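Local structure of IMPACT family member YigZ (Escherichia coli, 1VI7) at residues L8-P13 / G96-V101; A47-A52 / V103-G108. The protein is of unknown function but may bind guanyl ribonucleotides and other anions and hydrolyse ribonucleoside triphosphates. One frame throughout, in Å; residues are numbered along the deposited sequence.

Contact 1. Residues L8-P13 / G96-V101; sequences LIPAAP and GEITAV
L8 and G96 make the one backbone bond of this contact: the N-H of G96 points to the carbonyl O of L8 with N and O 2.9 Å apart and an N-H...O angle of 144°. It is a lone backbone hydrogen bond, and the two segments are not paired as strands of one sheet. I9 has its CA 5.2 Å from the CA of G96, but P10 and I98 are already further apart. E97 sits in left-handed helical backbone conformation and carries the chain from G96 into the strand that starts at I98.

Beside this bond the side chains of I9 and P10 meet E97 and I98. I9 puts CG2 anti to its carbonyl carbon, and this methyl lies against the carbonyl O of G96 and against the E97 side chain. E97 is extended beyond CG, and I9 CG2 meets much of its length: E97 CB is 3.6 Å from that methyl and E97 CD 3.5 Å. The carboxylate itself is held from beyond the two segments, by a hydrogen bond between H31 NE2 and OE2, with a weak hydrogen bond from W7 NE1 and a long, weak ion pair with K136 NZ at OE1. One residue on, P10 offers no backbone N-H and packs through its ring. P10 CD stands 3.6 Å from the carbonyl O of E97, while P10 CG rests on I98 CB at 3.7 Å and also meets CG1 and CD1 of I98, an apolar patch in the protein interior.

The contact joins two sheets. Strand 7-10 pairs antiparallel with strand 133-136, where I9 bonds to Q134; I98 begins the middle strand of the five-stranded sheet, bonded to V60 and packed on L29 of strand 23-31. L131 touches both P10 and I98, and T99 packs on A38 and F41 of helix 34-48.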
loop_
_atom_site.group_PDB
_atom_site.type_symbol
_atom_site.label_atom_id
_atom_site.label_comp_id
_atom_site.label_asym_id
_atom_site.label_seq_id
_atom_site.Cartn_x
_atom_site.Cartn_y
_atom_site.Cartn_z
ATOM N N LEU A 8 3.879 -9.332 -1.236
ATOM C CA LEU A 8 5.054 -8.727 -0.641
ATOM C C LEU A 8 4.920 -7.210 -0.717
ATOM O O LEU A 8 4.124 -6.749 -1.542
ATOM C CB LEU A 8 6.341 -9.150 -1.344
ATOM C CG LEU A 8 6.662 -10.635 -1.458
ATOM C CD1 LEU A 8 7.922 -10.860 -2.271
ATOM C CD2 LEU A 8 6.800 -11.295 -0.099
ATOM N N ILE A 9 5.485 -6.500 0.250
ATOM C CA ILE A 9 5.453 -5.032 0.226
ATOM C C ILE A 9 6.828 -4.527 0.645
ATOM O O ILE A 9 7.657 -5.338 1.111
ATOM C CB ILE A 9 4.363 -4.470 1.128
ATOM C CG1 ILE A 9 4.516 -4.911 2.591
ATOM C CG2 ILE A 9 2.946 -4.857 0.671
ATOM C CD1 ILE A 9 5.228 -3.921 3.462
ATOM N N PRO A 10 7.095 -3.231 0.523
ATOM C CA PRO A 10 8.379 -2.692 0.902
ATOM C C PRO A 10 8.595 -2.657 2.408
ATOM O O PRO A 10 7.856 -1.982 3.138
ATOM C CB PRO A 10 8.371 -1.276 0.328
ATOM C CG PRO A 10 7.226 -1.169 -0.554
ATOM C CD PRO A 10 6.260 -2.252 -0.179
ATOM N N ALA A 11 9.739 -3.138 2.872
ATOM C CA ALA A 11 10.146 -3.139 4.269
ATOM C C ALA A 11 11.032 -1.956 4.615
ATOM O O ALA A 11 11.443 -1.697 5.752
ATOM C CB ALA A 11 10.866 -4.451 4.587
ATOM N N ALA A 12 11.416 -1.190 3.615
ATOM C CA ALA A 12 12.258 -0.023 3.834
ATOM C C ALA A 12 12.270 0.780 2.528
ATOM O O ALA A 12 12.057 0.209 1.464
ATOM C CB ALA A 12 13.668 -0.355 4.236
ATOM N N PRO A 13 12.410 2.078 2.688
ATOM C CA PRO A 13 12.432 2.997 1.558
ATOM C C PRO A 13 13.738 2.823 0.802
ATOM O O PRO A 13 14.647 2.190 1.330
ATOM C CB PRO A 13 12.375 4.368 2.233
ATOM C CG PRO A 13 13.067 4.172 3.533
ATOM C CD PRO A 13 12.726 2.771 3.960
ATOM N N GLY A 96 3.115 -5.229 -3.813
ATOM C CA GLY A 96 1.960 -4.391 -3.531
ATOM C C GLY A 96 2.299 -3.188 -2.682
ATOM O O GLY A 96 3.386 -3.065 -2.116
ATOM N N GLU A 97 1.419 -2.164 -2.694
ATOM C CA GLU A 97 1.571 -1.084 -1.739
ATOM C C GLU A 97 2.870 -0.324 -1.834
ATOM O O GLU A 97 3.506 -0.012 -0.814
ATOM C CB GLU A 97 1.476 -1.663 -0.308
ATOM C CG GLU A 97 0.237 -2.456 0.013
ATOM C CD GLU A 97 0.138 -2.901 1.454
ATOM O OE1 GLU A 97 -0.720 -3.766 1.722
ATOM O OE2 GLU A 97 0.934 -2.415 2.297
ATOM N N ILE A 98 3.211 0.165 -3.020
ATOM C CA ILE A 98 4.459 0.927 -3.174
ATOM C C ILE A 98 4.239 2.091 -4.129
ATOM O O ILE A 98 3.500 1.943 -5.094
ATOM C CB ILE A 98 5.574 0.004 -3.692
ATOM C CG1 ILE A 98 6.845 0.750 -4.042
ATOM C CG2 ILE A 98 5.062 -0.796 -4.863
ATOM C CD1 ILE A 98 8.052 -0.127 -4.312
ATOM N N THR A 99 5.023 3.135 -3.974
ATOM C CA THR A 99 4.914 4.335 -4.779
ATOM C C THR A 99 6.303 4.772 -5.195
ATOM O O THR A 99 7.242 4.471 -4.454
ATOM C CB THR A 99 4.222 5.417 -3.912
ATOM O OG1 THR A 99 2.817 5.122 -3.838
ATOM C CG2 THR A 99 4.417 6.808 -4.454
ATOM N N ALA A 100 6.440 5.451 -6.332
ATOM C CA ALA A 100 7.801 5.849 -6.730
ATOM C C ALA A 100 7.823 7.283 -7.232
ATOM O O ALA A 100 6.794 7.788 -7.676
ATOM C CB ALA A 100 8.323 4.899 -7.808
ATOM N N VAL A 101 8.937 7.984 -7.009
ATOM C CA VAL A 101 9.099 9.316 -7.479
ATOM C C VAL A 101 10.444 9.578 -8.155
ATOM O O VAL A 101 11.515 9.487 -7.561
ATOM C CB VAL A 101 8.922 10.405 -6.417
ATOM C CG1 VAL A 101 9.337 11.766 -7.009
ATOM C CG2 VAL A 101 7.483 10.495 -5.934
#

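Contact 2. Residues A47-A52 / V103-G108; sequences AEHPDA and VRYYGG
H49, just past the end of helix 34-48, reaches Y105 through ND1: the Y105 OH lies in the plane of the imidazole, 2.7 Å from ND1, and either partner could supply the proton. The two rings meet rim to rim with their planes at 73°, neither over the face of the other. One imidazole face is covered by V103, whose CG1, anti to the backbone N (chi1 166°), makes a CH-pi contact 4.2 Å from the H49 ring centroid. The backbone O of H49 accepts a hydrogen bond from H55 NE2.

After H49 the chain leads on toward strand 57-60, the antiparallel neighbour of strand 98-105; this is the connection from helix 34-48 into an antiparallel five-stranded sheet, in a domain probably related to the ribosomal protein S5 fold.

D51 meets the tyrosine with its carbonyl O, 3.5 Å from Y105 CD1, and with CB, 3.9 Å from Y105 CE1, while its carboxylate leads away. A52 is buried. Its CB sits over the centre of the Y105 ring, 3.5 Å from the centroid and directly on the ring normal, a CH-pi contact, and the same methyl packs against V103 CG1, also at 3.5 Å. R104, between V103 and Y105, has its CB turned away from this segment, and its NH1 forms a salt bridge with E77; Y105 bonds through its backbone to R24 of strand 23-31.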
loop_
_atom_site.group_PDB
_atom_site.type_symbol
_atom_site.label_atom_id
_atom_site.label_comp_id
_atom_site.label_asym_id
_atom_site.label_seq_id
_atom_site.Cartn_x
_atom_site.Cartn_y
_atom_site.Cartn_z
ATOM N N ALA A 47 9.151 19.088 -1.775
ATOM C CA ALA A 47 9.698 19.997 -0.770
ATOM C C ALA A 47 11.223 19.950 -0.769
ATOM O O ALA A 47 11.921 20.904 -1.097
ATOM C CB ALA A 47 9.184 19.573 0.614
ATOM N N GLU A 48 11.722 18.737 -0.518
ATOM C CA GLU A 48 13.141 18.477 -0.475
ATOM C C GLU A 48 13.900 18.920 -1.702
ATOM O O GLU A 48 15.097 19.257 -1.593
ATOM C CB GLU A 48 13.363 17.000 -0.163
ATOM C CG GLU A 48 14.665 16.746 0.598
ATOM C CD GLU A 48 15.282 15.445 0.101
ATOM O OE1 GLU A 48 16.469 15.457 -0.234
ATOM O OE2 GLU A 48 14.529 14.457 0.052
ATOM N N HIS A 49 13.312 18.876 -2.906
ATOM C CA HIS A 49 14.007 19.314 -4.109
ATOM C C HIS A 49 13.190 20.335 -4.896
ATOM O O HIS A 49 12.416 19.963 -5.798
ATOM C CB HIS A 49 14.358 18.149 -5.040
ATOM C CG HIS A 49 14.965 16.951 -4.393
ATOM N ND1 HIS A 49 16.311 16.646 -4.486
ATOM C CD2 HIS A 49 14.405 15.977 -3.633
ATOM C CE1 HIS A 49 16.556 15.547 -3.796
ATOM N NE2 HIS A 49 15.413 15.130 -3.265
ATOM N N PRO A 50 13.178 21.579 -4.449
ATOM C CA PRO A 50 12.466 22.640 -5.160
ATOM C C PRO A 50 13.142 22.978 -6.478
ATOM O O PRO A 50 12.524 23.117 -7.528
ATOM C CB PRO A 50 12.508 23.806 -4.206
ATOM C CG PRO A 50 13.388 23.446 -3.083
ATOM C CD PRO A 50 14.044 22.131 -3.394
ATOM N N ASP A 51 14.474 22.991 -6.477
ATOM C CA ASP A 51 15.273 23.301 -7.633
ATOM C C ASP A 51 15.251 22.289 -8.764
ATOM O O ASP A 51 15.998 22.467 -9.749
ATOM C CB ASP A 51 16.750 23.508 -7.231
ATOM C CG ASP A 51 16.989 24.944 -6.795
ATOM O OD1 ASP A 51 17.536 25.122 -5.682
ATOM O OD2 ASP A 51 16.632 25.865 -7.551
ATOM N N ALA A 52 14.515 21.205 -8.606
ATOM C CA ALA A 52 14.404 20.181 -9.639
ATOM C C ALA A 52 13.141 20.480 -10.460
ATOM O O ALA A 52 12.060 20.715 -9.941
ATOM C CB ALA A 52 14.399 18.790 -9.055
ATOM N N VAL A 103 12.911 12.459 -9.640
ATOM C CA VAL A 103 13.072 13.900 -9.419
ATOM C C VAL A 103 14.013 14.441 -10.476
ATOM O O VAL A 103 15.161 13.986 -10.587
ATOM C CB VAL A 103 13.574 14.162 -7.996
ATOM C CG1 VAL A 103 14.094 15.583 -7.793
ATOM C CG2 VAL A 103 12.424 13.918 -6.995
ATOM N N ARG A 104 13.544 15.375 -11.349
ATOM C CA ARG A 104 14.487 15.761 -12.378
ATOM C C ARG A 104 15.084 17.143 -12.247
ATOM O O ARG A 104 14.434 18.172 -12.208
ATOM C CB ARG A 104 13.974 15.507 -13.797
ATOM C CG ARG A 104 15.156 15.543 -14.800
ATOM C CD ARG A 104 14.660 15.799 -16.186
ATOM N NE ARG A 104 15.697 15.842 -17.226
ATOM C CZ ARG A 104 15.343 16.066 -18.499
ATOM N NH1 ARG A 104 14.048 16.240 -18.778
ATOM N NH2 ARG A 104 16.237 16.114 -19.463
ATOM N N TYR A 105 16.411 17.163 -12.244
ATOM C CA TYR A 105 17.211 18.374 -12.265
ATOM C C TYR A 105 17.783 18.498 -13.697
ATOM O O TYR A 105 18.605 17.668 -14.080
ATOM C CB TYR A 105 18.339 18.282 -11.254
ATOM C CG TYR A 105 18.017 18.442 -9.786
ATOM C CD1 TYR A 105 18.007 19.696 -9.176
ATOM C CD2 TYR A 105 17.823 17.331 -8.966
ATOM C CE1 TYR A 105 17.743 19.830 -7.827
ATOM C CE2 TYR A 105 17.565 17.460 -7.610
ATOM C CZ TYR A 105 17.516 18.715 -7.048
ATOM O OH TYR A 105 17.250 18.867 -5.709
ATOM N N TYR A 106 17.215 19.382 -14.513
ATOM C CA TYR A 106 17.673 19.559 -15.891
ATOM C C TYR A 106 19.144 19.965 -15.937
ATOM O O TYR A 106 19.576 20.877 -15.232
ATOM C CB TYR A 106 16.834 20.596 -16.625
ATOM C CG TYR A 106 17.184 20.816 -18.085
ATOM C CD1 TYR A 106 17.156 19.760 -18.983
ATOM C CD2 TYR A 106 17.477 22.079 -18.587
ATOM C CE1 TYR A 106 17.457 19.954 -20.312
ATOM C CE2 TYR A 106 17.762 22.274 -19.927
ATOM C CZ TYR A 106 17.732 21.210 -20.788
ATOM O OH TYR A 106 18.002 21.369 -22.130
ATOM N N GLY A 107 19.900 19.311 -16.826
ATOM C CA GLY A 107 21.298 19.604 -16.934
ATOM C C GLY A 107 21.758 20.488 -18.043
ATOM O O GLY A 107 22.989 20.643 -18.199
ATOM N N GLY A 108 20.870 21.055 -18.849
ATOM C CA GLY A 108 21.325 21.907 -19.952
ATOM C C GLY A 108 21.298 21.163 -21.278
ATOM O O GLY A 108 21.259 21.797 -22.345
HETATM O O HOH W 1 16.679 21.433 -12.854
#

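From the N terminus, strand 7-10 comes first; residues 96-101 return to it and close the long loop of contact 1, with 82 residues between. Within that loop lie strands 14-20 and 23-31 and then helix 34-48, whose end opens contact 2; strands 57-60 and 71-73 and helix 84-93 follow. Just after 96-101, residues 103-108 return to 47-52 and close the shorter loop of contact 2, with 50 residues between, so the two contacts cross rather than nest. Both use strand 98-105, at its two ends, with their centres about 23 Å apart. Contact 1 ties the two-stranded sheet to the start of this strand, and contact 2 ties the exit of helix 34-48 to its finish.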